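Long-range contacts in secreted effector protein SopD (Salmonella typhimurium, PDB 5CPC), which acts inside host cells as a virulence effector, promoting membrane fission and macropinosome formation during invasion together with SopB and contributing to replication in macrophages: residues E137-E142 with H247-Y252; Q149-I154 with S251-S256; Q107-L112 with Q121-D126. All coordinates share one frame; numbering follows the deposited sequence.

Contact 1: E137-E142 with H247-Y252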
# COMPACT_ATOMS: atom_id res chain seq x y z
N GLU A 137 -3.22 10.21 -9.94
CA GLU A 137 -4.47 9.69 -10.52
C GLU A 137 -5.56 9.49 -9.45
O GLU A 137 -5.27 9.10 -8.33
CB GLU A 137 -4.22 8.35 -11.24
CG GLU A 137 -3.39 8.40 -12.55
CD GLU A 137 -3.90 9.39 -13.60
OE1 GLU A 137 -3.06 10.03 -14.27
OE2 GLU A 137 -5.13 9.53 -13.76
N SER A 138 -6.83 9.70 -9.75
CA SER A 138 -7.79 9.60 -8.64
C SER A 138 -8.12 8.16 -8.23
O SER A 138 -7.95 7.23 -9.02
CB SER A 138 -9.01 10.53 -8.80
OG SER A 138 -10.05 9.93 -9.54
N MET A 139 -8.47 7.95 -6.96
CA MET A 139 -8.86 6.60 -6.50
C MET A 139 -10.34 6.43 -6.24
O MET A 139 -11.01 7.34 -5.78
CB MET A 139 -8.05 6.07 -5.29
CG MET A 139 -7.17 7.01 -4.59
SD MET A 139 -5.78 6.24 -3.64
CE MET A 139 -4.86 7.78 -3.40
N SER A 140 -10.85 5.23 -6.50
CA SER A 140 -12.22 4.96 -6.06
C SER A 140 -12.27 5.04 -4.52
O SER A 140 -11.21 5.01 -3.87
CB SER A 140 -12.65 3.57 -6.53
OG SER A 140 -11.75 2.61 -6.03
N ARG A 141 -13.48 5.09 -3.96
CA ARG A 141 -13.70 4.99 -2.52
C ARG A 141 -13.08 3.74 -1.89
O ARG A 141 -12.38 3.85 -0.89
CB ARG A 141 -15.18 5.18 -2.16
CG ARG A 141 -15.40 6.17 -0.97
CD ARG A 141 -16.22 7.44 -1.31
NE ARG A 141 -16.46 8.36 -0.16
CZ ARG A 141 -16.11 8.13 1.11
NH1 ARG A 141 -15.50 7.01 1.48
NH2 ARG A 141 -16.35 9.04 2.04
N GLU A 142 -13.24 2.56 -2.50
CA GLU A 142 -12.48 1.33 -2.09
C GLU A 142 -10.97 1.52 -1.93
O GLU A 142 -10.35 0.99 -0.99
CB GLU A 142 -12.75 0.11 -3.12
N HIS A 247 -4.03 0.42 -8.39
CA HIS A 247 -3.87 1.86 -8.41
C HIS A 247 -2.41 2.25 -8.18
O HIS A 247 -1.82 1.72 -7.30
CB HIS A 247 -4.75 2.51 -7.35
CG HIS A 247 -4.90 3.99 -7.56
ND1 HIS A 247 -3.90 4.88 -7.22
CD2 HIS A 247 -5.88 4.71 -8.14
CE1 HIS A 247 -4.29 6.10 -7.55
NE2 HIS A 247 -5.49 6.03 -8.10
N PRO A 248 -1.83 3.11 -9.01
CA PRO A 248 -0.41 3.46 -8.82
C PRO A 248 -0.06 4.07 -7.42
O PRO A 248 1.08 3.90 -6.93
CB PRO A 248 -0.14 4.53 -9.90
CG PRO A 248 -1.39 4.60 -10.80
CD PRO A 248 -2.50 3.84 -10.11
N CYS A 249 -0.97 4.80 -6.77
CA CYS A 249 -0.63 5.23 -5.36
C CYS A 249 -0.45 4.03 -4.41
O CYS A 249 0.39 4.06 -3.50
CB CYS A 249 -1.66 6.18 -4.79
SG CYS A 249 -1.69 7.72 -5.67
N ILE A 250 -1.24 2.97 -4.63
CA ILE A 250 -1.20 1.84 -3.73
C ILE A 250 0.05 1.04 -4.04
O ILE A 250 0.87 0.77 -3.14
CB ILE A 250 -2.51 1.06 -3.73
CG1 ILE A 250 -3.58 1.86 -2.95
CG2 ILE A 250 -2.31 -0.35 -3.08
CD1 ILE A 250 -5.00 1.38 -3.17
N SER A 251 0.28 0.71 -5.30
CA SER A 251 1.57 0.08 -5.58
C SER A 251 2.82 0.92 -5.19
O SER A 251 3.85 0.38 -4.74
CB SER A 251 1.60 -0.58 -6.99
OG SER A 251 1.75 0.31 -8.02
N TYR A 252 2.74 2.25 -5.32
CA TYR A 252 3.85 3.10 -4.96
C TYR A 252 4.10 3.00 -3.47
O TYR A 252 5.25 2.83 -3.03
CB TYR A 252 3.56 4.60 -5.28
CG TYR A 252 4.43 5.56 -4.50
CD1 TYR A 252 5.78 5.74 -4.85
CD2 TYR A 252 3.95 6.24 -3.37
CE1 TYR A 252 6.61 6.58 -4.13
CE2 TYR A 252 4.79 7.09 -2.63
CZ TYR A 252 6.13 7.24 -3.03
OH TYR A 252 6.98 8.08 -2.34

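Contact 2: Q149-I154 with S251-S256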
# COMPACT_ATOMS: atom_id res chain seq x y z
N GLN A 149 -5.27 2.41 4.89
CA GLN A 149 -4.98 1.27 5.77
C GLN A 149 -3.49 1.00 5.74
O GLN A 149 -2.90 0.69 6.79
CB GLN A 149 -5.71 -0.02 5.38
CG GLN A 149 -7.22 -0.05 5.66
CD GLN A 149 -7.80 -1.39 5.21
OE1 GLN A 149 -7.60 -2.42 5.88
NE2 GLN A 149 -8.44 -1.41 4.06
N ILE A 150 -2.89 1.19 4.56
CA ILE A 150 -1.47 0.97 4.40
C ILE A 150 -0.75 2.11 5.12
O ILE A 150 0.30 1.88 5.71
CB ILE A 150 -1.08 0.91 2.90
CG1 ILE A 150 -1.69 -0.35 2.25
CG2 ILE A 150 0.47 0.99 2.67
CD1 ILE A 150 -1.95 -0.18 0.73
N CYS A 151 -1.29 3.31 4.99
CA CYS A 151 -0.80 4.47 5.73
C CYS A 151 -0.76 4.17 7.22
O CYS A 151 0.25 4.44 7.81
CB CYS A 151 -1.61 5.76 5.42
SG CYS A 151 -1.17 6.46 3.78
N GLU A 152 -1.82 3.60 7.81
CA GLU A 152 -1.84 3.30 9.24
C GLU A 152 -0.67 2.39 9.60
O GLU A 152 0.03 2.63 10.61
CB GLU A 152 -3.09 2.58 9.69
CG GLU A 152 -4.34 3.10 9.00
CD GLU A 152 -5.65 2.75 9.69
OE1 GLU A 152 -6.65 3.48 9.42
OE2 GLU A 152 -5.65 1.79 10.51
N VAL A 153 -0.47 1.34 8.79
CA VAL A 153 0.46 0.30 9.15
C VAL A 153 1.85 0.88 9.09
O VAL A 153 2.64 0.71 10.03
CB VAL A 153 0.24 -0.99 8.29
CG1 VAL A 153 1.46 -1.94 8.37
CG2 VAL A 153 -0.96 -1.69 8.79
N ILE A 154 2.12 1.64 8.03
CA ILE A 154 3.42 2.25 7.82
C ILE A 154 3.73 3.23 8.96
O ILE A 154 4.89 3.32 9.46
CB ILE A 154 3.47 3.06 6.54
CG1 ILE A 154 3.46 2.16 5.30
CG2 ILE A 154 4.77 3.82 6.48
CD1 ILE A 154 3.46 2.93 3.94
N SER A 251 0.28 0.71 -5.30
CA SER A 251 1.57 0.08 -5.58
C SER A 251 2.82 0.92 -5.19
O SER A 251 3.85 0.38 -4.74
CB SER A 251 1.60 -0.58 -6.99
OG SER A 251 1.75 0.31 -8.02
N TYR A 252 2.74 2.25 -5.32
CA TYR A 252 3.85 3.10 -4.96
C TYR A 252 4.10 3.00 -3.47
O TYR A 252 5.25 2.83 -3.03
CB TYR A 252 3.56 4.60 -5.28
CG TYR A 252 4.43 5.56 -4.50
CD1 TYR A 252 5.78 5.74 -4.85
CD2 TYR A 252 3.95 6.24 -3.37
CE1 TYR A 252 6.61 6.58 -4.13
CE2 TYR A 252 4.79 7.09 -2.63
CZ TYR A 252 6.13 7.24 -3.03
OH TYR A 252 6.98 8.08 -2.34
N LEU A 253 3.03 3.15 -2.70
CA LEU A 253 3.17 3.16 -1.27
C LEU A 253 3.62 1.81 -0.70
O LEU A 253 4.43 1.79 0.27
CB LEU A 253 1.91 3.69 -0.59
CG LEU A 253 1.88 4.10 0.86
CD1 LEU A 253 2.66 5.40 1.15
CD2 LEU A 253 0.46 4.25 1.24
N LEU A 254 3.16 0.70 -1.30
CA LEU A 254 3.67 -0.64 -0.93
C LEU A 254 5.10 -0.87 -1.28
O LEU A 254 5.82 -1.38 -0.45
CB LEU A 254 2.85 -1.77 -1.54
CG LEU A 254 1.45 -1.86 -0.96
CD1 LEU A 254 0.56 -2.76 -1.86
CD2 LEU A 254 1.53 -2.41 0.53
N HIS A 255 5.53 -0.54 -2.49
CA HIS A 255 6.82 -1.08 -3.01
C HIS A 255 7.87 -0.07 -3.37
O HIS A 255 9.02 -0.43 -3.53
CB HIS A 255 6.60 -2.02 -4.24
CG HIS A 255 5.62 -3.12 -3.99
ND1 HIS A 255 5.92 -4.22 -3.23
CD2 HIS A 255 4.35 -3.30 -4.42
CE1 HIS A 255 4.86 -5.02 -3.17
NE2 HIS A 255 3.90 -4.48 -3.88
N SER A 256 7.48 1.18 -3.54
CA SER A 256 8.45 2.22 -3.93
C SER A 256 8.67 3.41 -2.95
O SER A 256 9.66 4.14 -3.05
CB SER A 256 8.13 2.71 -5.33
OG SER A 256 8.27 1.60 -6.17

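Contact 3: Q107-L112 with Q121-D126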
# COMPACT_ATOMS: atom_id res chain seq x y z
N GLN A 107 -10.39 15.78 -3.58
CA GLN A 107 -9.71 14.52 -3.17
C GLN A 107 -8.18 14.66 -3.24
O GLN A 107 -7.49 13.83 -3.84
CB GLN A 107 -10.20 13.31 -3.99
CG GLN A 107 -11.73 13.25 -4.23
CD GLN A 107 -12.17 12.05 -5.12
OE1 GLN A 107 -13.36 11.72 -5.15
NE2 GLN A 107 -11.22 11.42 -5.86
N THR A 108 -7.65 15.72 -2.65
CA THR A 108 -6.20 15.92 -2.56
C THR A 108 -5.78 16.21 -1.10
O THR A 108 -4.59 16.42 -0.79
CB THR A 108 -5.71 17.05 -3.51
OG1 THR A 108 -6.13 18.31 -3.00
CG2 THR A 108 -6.29 16.86 -4.93
N GLN A 109 -6.79 16.26 -0.24
CA GLN A 109 -6.60 16.47 1.17
C GLN A 109 -7.44 15.44 1.89
O GLN A 109 -8.61 15.24 1.55
CB GLN A 109 -7.04 17.86 1.60
CG GLN A 109 -6.16 18.97 1.02
CD GLN A 109 -5.68 19.89 2.08
OE1 GLN A 109 -6.38 20.83 2.47
NE2 GLN A 109 -4.50 19.63 2.57
N PHE A 110 -6.82 14.76 2.84
CA PHE A 110 -7.54 13.91 3.79
C PHE A 110 -7.87 14.80 4.94
O PHE A 110 -7.03 15.59 5.37
CB PHE A 110 -6.74 12.68 4.23
CG PHE A 110 -6.45 11.73 3.11
CD1 PHE A 110 -7.43 10.81 2.66
CD2 PHE A 110 -5.23 11.77 2.46
CE1 PHE A 110 -7.16 9.92 1.59
CE2 PHE A 110 -4.93 10.87 1.40
CZ PHE A 110 -5.88 9.94 0.96
N LEU A 111 -9.12 14.71 5.41
CA LEU A 111 -9.62 15.51 6.50
C LEU A 111 -9.91 14.62 7.67
O LEU A 111 -10.72 13.74 7.58
CB LEU A 111 -10.92 16.21 6.07
CG LEU A 111 -10.94 17.06 4.80
CD1 LEU A 111 -12.35 17.65 4.58
CD2 LEU A 111 -9.94 18.19 4.88
N LEU A 112 -9.24 14.85 8.79
CA LEU A 112 -9.44 14.05 9.98
C LEU A 112 -10.61 14.71 10.68
O LEU A 112 -10.51 15.87 11.04
CB LEU A 112 -8.19 14.06 10.87
CG LEU A 112 -6.97 13.20 10.45
CD1 LEU A 112 -6.56 13.44 9.00
CD2 LEU A 112 -5.75 13.42 11.46
N GLN A 121 -5.56 18.22 8.74
CA GLN A 121 -5.61 17.76 7.34
C GLN A 121 -4.24 17.33 6.87
O GLN A 121 -3.23 17.72 7.47
CB GLN A 121 -6.04 18.88 6.45
CG GLN A 121 -7.10 19.77 7.05
CD GLN A 121 -7.72 20.70 6.03
OE1 GLN A 121 -8.50 21.56 6.37
NE2 GLN A 121 -7.37 20.50 4.76
N SER A 122 -4.19 16.55 5.78
CA SER A 122 -2.92 16.31 5.11
C SER A 122 -3.04 16.23 3.61
O SER A 122 -3.96 15.57 3.11
CB SER A 122 -2.26 15.08 5.71
OG SER A 122 -1.83 15.39 7.04
N ASN A 123 -2.15 16.95 2.90
CA ASN A 123 -2.04 16.86 1.45
C ASN A 123 -1.56 15.44 1.20
O ASN A 123 -0.69 14.91 1.93
CB ASN A 123 -0.94 17.75 0.83
CG ASN A 123 -1.21 19.20 0.95
OD1 ASN A 123 -2.36 19.66 0.92
ND2 ASN A 123 -0.13 19.97 1.10
N ILE A 124 -2.10 14.84 0.15
CA ILE A 124 -1.71 13.49 -0.26
C ILE A 124 -0.29 13.47 -0.86
O ILE A 124 0.44 12.49 -0.75
CB ILE A 124 -2.75 12.90 -1.27
CG1 ILE A 124 -2.30 11.51 -1.74
CG2 ILE A 124 -3.00 13.88 -2.43
CD1 ILE A 124 -3.40 10.49 -1.88
N LYS A 125 0.11 14.54 -1.51
CA LYS A 125 1.47 14.66 -1.97
C LYS A 125 2.50 14.75 -0.84
O LYS A 125 3.61 14.29 -1.01
CB LYS A 125 1.60 15.82 -2.91
CG LYS A 125 0.66 15.65 -4.10
CD LYS A 125 0.75 16.82 -5.06
CE LYS A 125 -0.44 16.83 -5.99
NZ LYS A 125 -0.17 17.83 -7.03
N ASP A 126 2.11 15.32 0.31
CA ASP A 126 2.96 15.32 1.50
C ASP A 126 2.99 13.95 2.16
O ASP A 126 4.07 13.50 2.52
CB ASP A 126 2.55 16.42 2.50
CG ASP A 126 2.78 17.84 1.96
OD1 ASP A 126 3.49 17.99 0.95
OD2 ASP A 126 2.24 18.82 2.55

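Contact 1: E137-E142 with H247-Y252
His-247 meets the loop 137-139 with both nitrogens of its ring engaged. His-247 NE2 is directed at two successive backbone carbonyls that lie near the ring plane, with weak hydrogen bonds to Ser-138 O (2.9 Å, N-H...O 139°) and Glu-137 O (3.1 Å, 124°); the low angles fit one N-H shared between two acceptors. The tight part is the face of the ring. Met-139 crosses the histidine at about a right angle, its CB in a CH-pi contact 4.1 Å from the centroid of the His-247 ring and its SD, anti to CA (chi2 -157°), over the same face, 4.3 Å from that centroid. Met-139 CE reaches Cys-249 CB at 3.8 Å. On the opposite face of the imidazole sits Pro-248 CD. The looser side belongs to Glu-137, whose CB lies near His-247 NE2 while the bent chain carries the carboxylate away, OE1 making a weak hydrogen bond to Asn-279, and to Ser-138, exposed, whose CB is directed away from His-247. Within its own segment, His-247 ND1 accepts from Cys-249 N at 3.0 Å. His-247 is thus a helix N-cap, its side chain capping helix 248-256 while the same ring holds the loop leading into helix 141-160.

Contact 2: Q149-I154 with S251-S256
Leu-253 projects from helix 251-256 toward helix 149-154 and touches Ile-150, Cys-151 and Ile-154, the residues spaced by one, three and four positions that make up one side of a helical turn. The aliphatic contacts come first. Leu-253 CG stands anti to its backbone N (chi1 -166°), and from there the two methyls divide the work. Leu-253 CD2 meets Ile-150 CG2 at 3.6 Å, the two side chains sliding past each other in opposite directions. CD1 is turned to Ile-154, but the closer approach there is made by the branch carbon: Leu-253 CG lies 3.7 Å from Ile-154 CD1. More slackly, Leu-254 CD2 comes within 4.1 Å of Ile-150 CD1, the side chains crossing at about a right angle. Ile-150 meets Leu-253 chiefly through CG2 and Leu-254 mostly through CD1.

The sulfur contact is also apolar: Cys-151 SG touches Leu-253 CD2 at 3.7 Å, and no hydrogen bond crosses between the segments. Backbone N-H groups bond within their own helix, as in Ile-154 N to Ile-150 O, while Ser-256 N to Tyr-252 O falls where helix 251-256 also has a wider pi-type turn.

The segment axes pass 10.6 Å apart at a crossing angle of 29°; the closest CA pair is Ile-150 and Leu-254. With apolar side chains alone between near-parallel axes, this is helix-helix packing in the core: all five touching residues are buried, and the contact centre is about 3 Å from the centre of the chain. Around this pair, helix 76-90 meets Cys-151 through Ile-78 and Ile-81, helix 180-190 meets Ile-150 through Ile-182, the loop residue Leu-128 touches Leu-253, and helix 264-283 packs against Tyr-252 through Leu-271 and Leu-274.

Contact 3: Q107-L112 with Q121-D126
A beta hairpin formed by strands 109-114 and 117-123 joins these segments, with Phe-110 opposite Ser-122 as an antiparallel hydrogen-bonded pair. Phe-110 N donates to Ser-122 O and Ser-122 N to Phe-110 O, both at 3.0 Å; non-hydrogen-bonded pairs, Gln-109 with Asn-123 and Leu-111 with Gln-121, flank it. Past the last pair, Ile-124 N still reaches Thr-108 O at 3.1 Å, but from 41° above the carbonyl plane, as the chain turns into helix 124-127. Strand 99-103 continues the sheet beyond 109-114.

The face carrying Gln-109, Leu-111, Gln-121 and Asn-123 is mixed, with amides beside one leucine. The Gln-109 side chain lies beside Asn-123, pointing the same way, with its NE2 2.7 Å from Asn-123 OD1 and the amide planes 39° apart. Leu-111 runs alongside Gln-121, setting Leu-111 CD2 3.5 Å from the Gln-121 amide carbon CD. Asn-123 ND2 also donates to Asp-126 OD2, which it meets from above the carboxylate plane.

The other face is apolar where Phe-110, also touched by Leu-148 of helix 141-160, meets Ile-124. The isoleucine CG1 is anti to its backbone N (chi1 177°), and Ile-124 CD1 beyond it approaches the ring edge near its plane, 3.6 Å from Phe-110 CE2.

Contacts 1 and 2 lie along the same pair of elements and share Ser-251 and Tyr-252: contact 1 sits at the loop leading into helix 141-160 and the start of helix 248-256, contact 2 between the helices themselves. Contact 2 is wholly buried near the chain centre and purely apolar; contact 1, about 11 Å away between centres, is partly buried and uses imidazole hydrogen bonds. Ile-250 of contact 1 packs on Ile-150 of contact 2. Contact 3 lies farther out, about 16 Å from the chain centre, where backbone hydrogen bonds dominate and amide side chains line one face. It meets contact 1 where Met-139 CE packs against Ile-124 CD1, whereas contacts 2 and 3 do not touch.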